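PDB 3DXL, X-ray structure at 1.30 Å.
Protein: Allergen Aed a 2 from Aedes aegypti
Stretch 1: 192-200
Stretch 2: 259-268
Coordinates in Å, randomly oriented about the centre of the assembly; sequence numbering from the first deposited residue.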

ATOM      1  N   CYS A 192      12.140   4.669  -3.197  1.00 10.38           N
ATOM      2  CA  CYS A 192      11.214   3.771  -3.905  1.00 10.76           C
ATOM      3  C   CYS A 192      10.718   2.662  -2.985  1.00  9.97           C
ATOM      4  O   CYS A 192       9.511   2.397  -2.915  1.00  9.73           O
ATOM      5  CB  CYS A 192      11.903   3.186  -5.145  1.00 11.11           C
ATOM      6  SG  CYS A 192      10.941   2.005  -6.144  1.00 12.80           S
ATOM      7  N   VAL A 193      11.634   2.032  -2.253  1.00  9.15           N
ATOM      8  CA  VAL A 193      11.267   0.905  -1.394  1.00  9.40           C
ATOM      9  C   VAL A 193      10.447   1.366  -0.183  1.00  8.84           C
ATOM     10  O   VAL A 193       9.386   0.805   0.101  1.00  8.77           O
ATOM     11  CB  VAL A 193      12.508   0.114  -0.931  1.00  9.21           C
ATOM     12  CG1 VAL A 193      12.119  -0.964   0.060  1.00 10.74           C
ATOM     13  CG2 VAL A 193      13.224  -0.499  -2.127  1.00 10.55           C
ATOM     14  N   MET A 194      10.939   2.382   0.520  1.00  8.95           N
ATOM     15  CA  MET A 194      10.273   2.863   1.737  1.00  9.11           C
ATOM     16  C   MET A 194       8.870   3.406   1.466  1.00  9.42           C
ATOM     17  O   MET A 194       7.967   3.233   2.282  1.00  9.96           O
ATOM     18  CB  MET A 194      11.129   3.918   2.442  1.00  9.69           C
ATOM     19  CG  MET A 194      12.463   3.396   2.952  1.00  9.57           C
ATOM     20  SD  MET A 194      12.359   2.377   4.444  1.00 10.60           S
ATOM     21  CE  MET A 194      12.187   3.641   5.720  1.00 11.89           C
ATOM     22  N   LYS A 195       8.690   4.061   0.322  1.00  9.42           N
ATOM     23  CA  LYS A 195       7.352   4.513  -0.056  1.00  9.85           C
ATOM     24  C   LYS A 195       6.493   3.341  -0.516  1.00  9.82           C
ATOM     25  O   LYS A 195       5.292   3.296  -0.245  1.00 10.10           O
ATOM     26  CB  LYS A 195       7.424   5.613  -1.115  1.00 10.43           C
ATOM     27  CG  LYS A 195       7.869   6.923  -0.515  1.00 11.28           C
ATOM     28  CD  LYS A 195       8.033   8.001  -1.553  1.00 13.90           C
ATOM     29  CE  LYS A 195       8.365   9.329  -0.907  1.00 14.44           C
ATOM     30  NZ  LYS A 195       8.980  10.258  -1.882  1.00 16.30           N
ATOM     31  N   GLY A 196       7.104   2.371  -1.187  1.00  9.74           N
ATOM     32  CA  GLY A 196       6.373   1.212  -1.683  1.00  9.93           C
ATOM     33  C   GLY A 196       5.815   0.312  -0.605  1.00  9.77           C
ATOM     34  O   GLY A 196       4.811  -0.365  -0.809  1.00  9.83           O
ATOM     35  N   ILE A 197       6.474   0.280   0.549  1.00  9.46           N
ATOM     36  CA  ILE A 197       5.944  -0.453   1.698  1.00 10.74           C
ATOM     37  C   ILE A 197       5.320   0.471   2.734  1.00 10.29           C
ATOM     38  O   ILE A 197       4.978   0.037   3.831  1.00 11.14           O
ATOM     39  CB  ILE A 197       6.994  -1.366   2.341  1.00 10.50           C
ATOM     40  CG1 ILE A 197       8.169  -0.519   2.903  1.00 12.78           C
ATOM     41  CG2 ILE A 197       7.386  -2.433   1.317  1.00 12.77           C
ATOM     42  CD1 ILE A 197       9.229  -1.289   3.657  1.00 13.30           C
ATOM     43  N   ARG A 198       5.185   1.743   2.359  1.00 10.35           N
ATOM     44  CA  ARG A 198       4.373   2.716   3.101  1.00 10.56           C
ATOM     45  C   ARG A 198       4.963   3.126   4.453  1.00 10.76           C
ATOM     46  O   ARG A 198       4.271   3.662   5.309  1.00 11.01           O
ATOM     47  CB  ARG A 198       2.912   2.231   3.224  1.00 11.19           C
ATOM     48  CG  ARG A 198       2.027   2.557   2.012  1.00 10.95           C
ATOM     49  CD  ARG A 198       2.358   1.732   0.769  1.00 10.42           C
ATOM     50  NE  ARG A 198       1.428   2.012  -0.325  1.00  9.32           N
ATOM     51  CZ  ARG A 198       1.465   1.450  -1.526  1.00  9.41           C
ATOM     52  NH1 ARG A 198       2.398   0.559  -1.839  1.00 10.45           N
ATOM     53  NH2 ARG A 198       0.561   1.788  -2.440  1.00 10.67           N
ATOM     54  N   TYR A 199       6.262   2.888   4.640  1.00 10.57           N
ATOM     55  CA  TYR A 199       6.958   3.416   5.823  1.00 10.45           C
ATOM     56  C   TYR A 199       7.101   4.931   5.721  1.00 10.83           C
ATOM     57  O   TYR A 199       7.178   5.610   6.740  1.00 11.26           O
ATOM     58  CB  TYR A 199       8.348   2.806   5.985  1.00 10.65           C
ATOM     59  CG  TYR A 199       8.390   1.374   6.436  1.00 10.13           C
ATOM     60  CD1 TYR A 199       7.249   0.580   6.488  1.00 10.89           C
ATOM     61  CD2 TYR A 199       9.609   0.797   6.775  1.00  9.82           C
ATOM     62  CE1 TYR A 199       7.322  -0.734   6.881  1.00 10.31           C
ATOM     63  CE2 TYR A 199       9.695  -0.506   7.162  1.00 10.23           C
ATOM     64  CZ  TYR A 199       8.561  -1.278   7.219  1.00  9.84           C
ATOM     65  OH  TYR A 199       8.651  -2.590   7.587  1.00 10.11           O
ATOM     66  N   ILE A 200       7.139   5.431   4.482  1.00 10.86           N
ATOM     67  CA  ILE A 200       7.188   6.856   4.179  1.00 11.89           C
ATOM     68  C   ILE A 200       6.005   7.163   3.273  1.00 12.32           C
ATOM     69  O   ILE A 200       5.737   6.424   2.327  1.00 12.56           O
ATOM     70  CB  ILE A 200       8.518   7.242   3.463  1.00 11.99           C
ATOM     71  CG1 ILE A 200       9.736   6.895   4.338  1.00 11.56           C
ATOM     72  CG2 ILE A 200       8.532   8.712   3.039  1.00 13.27           C
ATOM     73  CD1 ILE A 200       9.958   7.792   5.554  1.00 13.43           C
ATOM     74  N   ASP A 259      15.747  -6.901  14.758  1.00 10.82           N
ATOM     75  CA  ASP A 259      14.298  -6.966  14.616  1.00 10.96           C
ATOM     76  C   ASP A 259      13.832  -6.258  13.353  1.00 10.33           C
ATOM     77  O   ASP A 259      12.932  -6.750  12.671  1.00 10.27           O
ATOM     78  CB  ASP A 259      13.615  -6.361  15.842  1.00 11.57           C
ATOM     79  CG  ASP A 259      13.745  -7.229  17.069  1.00 13.00           C
ATOM     80  OD1 ASP A 259      14.249  -8.363  16.962  1.00 13.90           O
ATOM     81  OD2 ASP A 259      13.302  -6.777  18.140  1.00 14.96           O
ATOM     82  N   PHE A 260      14.436  -5.110  13.046  1.00  9.90           N
ATOM     83  CA  PHE A 260      14.114  -4.403  11.803  1.00 10.65           C
ATOM     84  C   PHE A 260      14.371  -5.251  10.565  1.00 10.04           C
ATOM     85  O   PHE A 260      13.515  -5.341   9.678  1.00  9.87           O
ATOM     86  CB  PHE A 260      14.848  -3.061  11.678  1.00 11.14           C
ATOM     87  CG  PHE A 260      14.705  -2.438  10.321  1.00 11.51           C
ATOM     88  CD1 PHE A 260      13.515  -1.814   9.955  1.00 12.83           C
ATOM     89  CD2 PHE A 260      15.729  -2.521   9.391  1.00 13.03           C
ATOM     90  CE1 PHE A 260      13.361  -1.270   8.685  1.00 13.92           C
ATOM     91  CE2 PHE A 260      15.582  -1.981   8.129  1.00 13.67           C
ATOM     92  CZ  PHE A 260      14.400  -1.350   7.780  1.00 13.50           C
ATOM     93  N   LYS A 261      15.557  -5.844  10.476  1.00  9.83           N
ATOM     94  CA  LYS A 261      15.889  -6.674   9.322  1.00  9.82           C
ATOM     95  C   LYS A 261      14.910  -7.840   9.200  1.00  9.59           C
ATOM     96  O   LYS A 261      14.460  -8.159   8.110  1.00  9.46           O
ATOM     97  CB  LYS A 261      17.333  -7.160   9.397  1.00 10.22           C
ATOM     98  CG  LYS A 261      18.350  -6.033   9.263  1.00 11.20           C
ATOM     99  CD  LYS A 261      19.764  -6.516   9.551  1.00 13.50           C
ATOM    100  CE  LYS A 261      20.742  -5.368   9.462  1.00 14.22           C
ATOM    101  NZ  LYS A 261      22.148  -5.819   9.696  1.00 16.98           N
ATOM    102  N   GLU A 262      14.550  -8.445  10.328  1.00  9.66           N
ATOM    103  CA  GLU A 262      13.580  -9.527  10.323  1.00 10.10           C
ATOM    104  C   GLU A 262      12.206  -9.065   9.814  1.00  9.59           C
ATOM    105  O   GLU A 262      11.592  -9.715   8.959  1.00  9.68           O
ATOM    106  CB  GLU A 262      13.478 -10.163  11.707  1.00 11.43           C
ATOM    107  CG  GLU A 262      12.676 -11.432  11.690  1.00 11.60           C
ATOM    108  CD  GLU A 262      12.681 -12.215  12.993  1.00 13.22           C
ATOM    109  OE1 GLU A 262      13.432 -11.873  13.941  1.00 15.35           O
ATOM    110  OE2 GLU A 262      11.928 -13.201  13.048  1.00 13.22           O
ATOM    111  N   ALA A 263      11.747  -7.926  10.319  1.00  9.07           N
ATOM    112  CA  ALA A 263      10.462  -7.366   9.919  1.00  9.23           C
ATOM    113  C   ALA A 263      10.453  -6.975   8.436  1.00  9.06           C
ATOM    114  O   ALA A 263       9.478  -7.219   7.716  1.00  9.17           O
ATOM    115  CB  ALA A 263      10.144  -6.174  10.780  1.00  9.77           C
ATOM    116  N   PHE A 264      11.540  -6.353   7.996  1.00  8.76           N
ATOM    117  CA  PHE A 264      11.688  -5.840   6.629  1.00  8.62           C
ATOM    118  C   PHE A 264      11.772  -7.011   5.652  1.00  8.85           C
ATOM    119  O   PHE A 264      11.160  -6.983   4.587  1.00  8.52           O
ATOM    120  CB  PHE A 264      12.967  -5.000   6.579  1.00  9.21           C
ATOM    121  CG  PHE A 264      12.997  -3.889   5.551  1.00  9.67           C
ATOM    122  CD1 PHE A 264      12.090  -2.839   5.602  1.00 11.49           C
ATOM    123  CD2 PHE A 264      14.022  -3.831   4.602  1.00 10.53           C
ATOM    124  CE1 PHE A 264      12.184  -1.783   4.704  1.00 12.69           C
ATOM    125  CE2 PHE A 264      14.110  -2.771   3.699  1.00 10.99           C
ATOM    126  CZ  PHE A 264      13.180  -1.750   3.761  1.00 11.45           C
ATOM    127  N   ASP A 265      12.509  -8.054   6.028  1.00  8.52           N
ATOM    128  CA  ASP A 265      12.581  -9.261   5.208  1.00  8.60           C
ATOM    129  C   ASP A 265      11.196  -9.872   5.012  1.00  8.16           C
ATOM    130  O   ASP A 265      10.820 -10.262   3.904  1.00  8.25           O
ATOM    131  CB  ASP A 265      13.486 -10.332   5.838  1.00  9.36           C
ATOM    132  CG  ASP A 265      14.972 -10.049   5.673  1.00 11.14           C
ATOM    133  OD1 ASP A 265      15.374  -9.098   4.973  1.00 10.68           O
ATOM    134  OD2 ASP A 265      15.740 -10.816   6.283  1.00 14.91           O
ATOM    135  N   TYR A 266      10.425  -9.979   6.090  1.00  8.05           N
ATOM    136  CA  TYR A 266       9.097 -10.580   5.968  1.00  8.30           C
ATOM    137  C   TYR A 266       8.148  -9.679   5.166  1.00  8.15           C
ATOM    138  O   TYR A 266       7.321 -10.176   4.389  1.00  8.71           O
ATOM    139  CB  TYR A 266       8.515 -10.902   7.340  1.00  9.27           C
ATOM    140  CG  TYR A 266       7.238 -11.727   7.321  1.00  8.91           C
ATOM    141  CD1 TYR A 266       7.090 -12.821   6.464  1.00  9.83           C
ATOM    142  CD2 TYR A 266       6.188 -11.430   8.197  1.00  9.79           C
ATOM    143  CE1 TYR A 266       5.925 -13.581   6.470  1.00 10.53           C
ATOM    144  CE2 TYR A 266       5.028 -12.194   8.210  1.00 10.25           C
ATOM    145  CZ  TYR A 266       4.907 -13.263   7.350  1.00 11.07           C
ATOM    146  OH  TYR A 266       3.774 -14.037   7.360  1.00 12.06           O
ATOM    147  N   ARG A 267       8.302  -8.366   5.312  1.00  7.94           N
ATOM    148  CA  ARG A 267       7.538  -7.445   4.479  1.00  8.31           C
ATOM    149  C   ARG A 267       7.850  -7.649   3.002  1.00  7.84           C
ATOM    150  O   ARG A 267       6.930  -7.620   2.173  1.00  8.46           O
ATOM    151  CB  ARG A 267       7.759  -5.992   4.893  1.00  8.31           C
ATOM    152  CG  ARG A 267       6.942  -4.986   4.060  1.00  8.54           C
ATOM    153  CD  ARG A 267       5.446  -5.303   4.085  1.00  8.85           C
ATOM    154  NE  ARG A 267       4.617  -4.349   3.353  1.00  8.75           N
ATOM    155  CZ  ARG A 267       4.141  -3.219   3.866  1.00  8.97           C
ATOM    156  NH1 ARG A 267       4.446  -2.855   5.113  1.00  9.37           N
ATOM    157  NH2 ARG A 267       3.336  -2.452   3.131  1.00  8.84           N
ATOM    158  N   GLU A 268       9.122  -7.856   2.656  1.00  8.33           N
ATOM    159  CA  GLU A 268       9.456  -8.108   1.253  1.00  8.34           C
ATOM    160  C   GLU A 268       8.703  -9.337   0.730  1.00  8.35           C
ATOM    161  O   GLU A 268       8.165  -9.321  -0.383  1.00  8.45           O
ATOM    162  CB  GLU A 268      10.967  -8.283   1.061  1.00  8.91           C
ATOM    163  CG  GLU A 268      11.402  -8.422  -0.414  1.00  9.54           C
ATOM    164  CD  GLU A 268      11.252  -9.833  -1.001  1.00 10.31           C
ATOM    165  OE1 GLU A 268      11.390 -10.822  -0.253  1.00 11.37           O
ATOM    166  OE2 GLU A 268      11.003  -9.945  -2.225  1.00 10.83           O
TER

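The end of a helix often packs against a neighbouring helix through the residues that follow its last turn, and this pair from Allergen Aed a 2 illustrates the principle. The first stretch leaves helical geometry at Ile197, while the second is helical throughout; together they bury 349 Å², most of it contributed by Ile197, Tyr199, Phe264 and Arg267.

Apolar packing centres on Phe264. Its CA-to-CB bond points sideways, but with chi1 in the t well the ring ends nearer the first stretch, where several side chains gather along its CD1, CE1 and CZ atoms. Ile197 CD1 lies 3.2 Å from Phe264 CE1, a very tight contact reached by an extended chi2, and Val193 CG1 sits 3.9 Å from Phe264 CZ. Met194 starts sideways too, yet its flexible chain, m at all three chi angles, places SD 4.2 Å from Phe264 CE1, obliquely to the ring. Branched and unbranched aliphatic side chains thus fit together along one side of a flat, buried ring.

Aromatic contacts extend this cluster. Tyr199 CE2 approaches Phe264 CD1 at 3.7 Å, the two ring planes inclined at 48°, and also lies 4.0 Å from Phe260 CE1, where the rings meet edge to edge. Tyrosine suits the position because its ring joins the apolar cluster while its hydroxyl is hydrogen-bonded elsewhere in the structure.

The polar component comes from Arg267, whose guanidinium is buried beside the turn. Ile197 O is 3.1 Å from Arg267 NH2 and 3.2 Å from Arg267 NH1, distances that bring a carbonyl close to a positive group, although the geometry leaves hydrogen bonding open. One face of the guanidinium is covered by Ile197, with CB 3.7 Å from Arg267 CZ. Arginine combines a flat surface for packing with polar edges, and both terminal nitrogens find hydrogen bonds elsewhere in the structure.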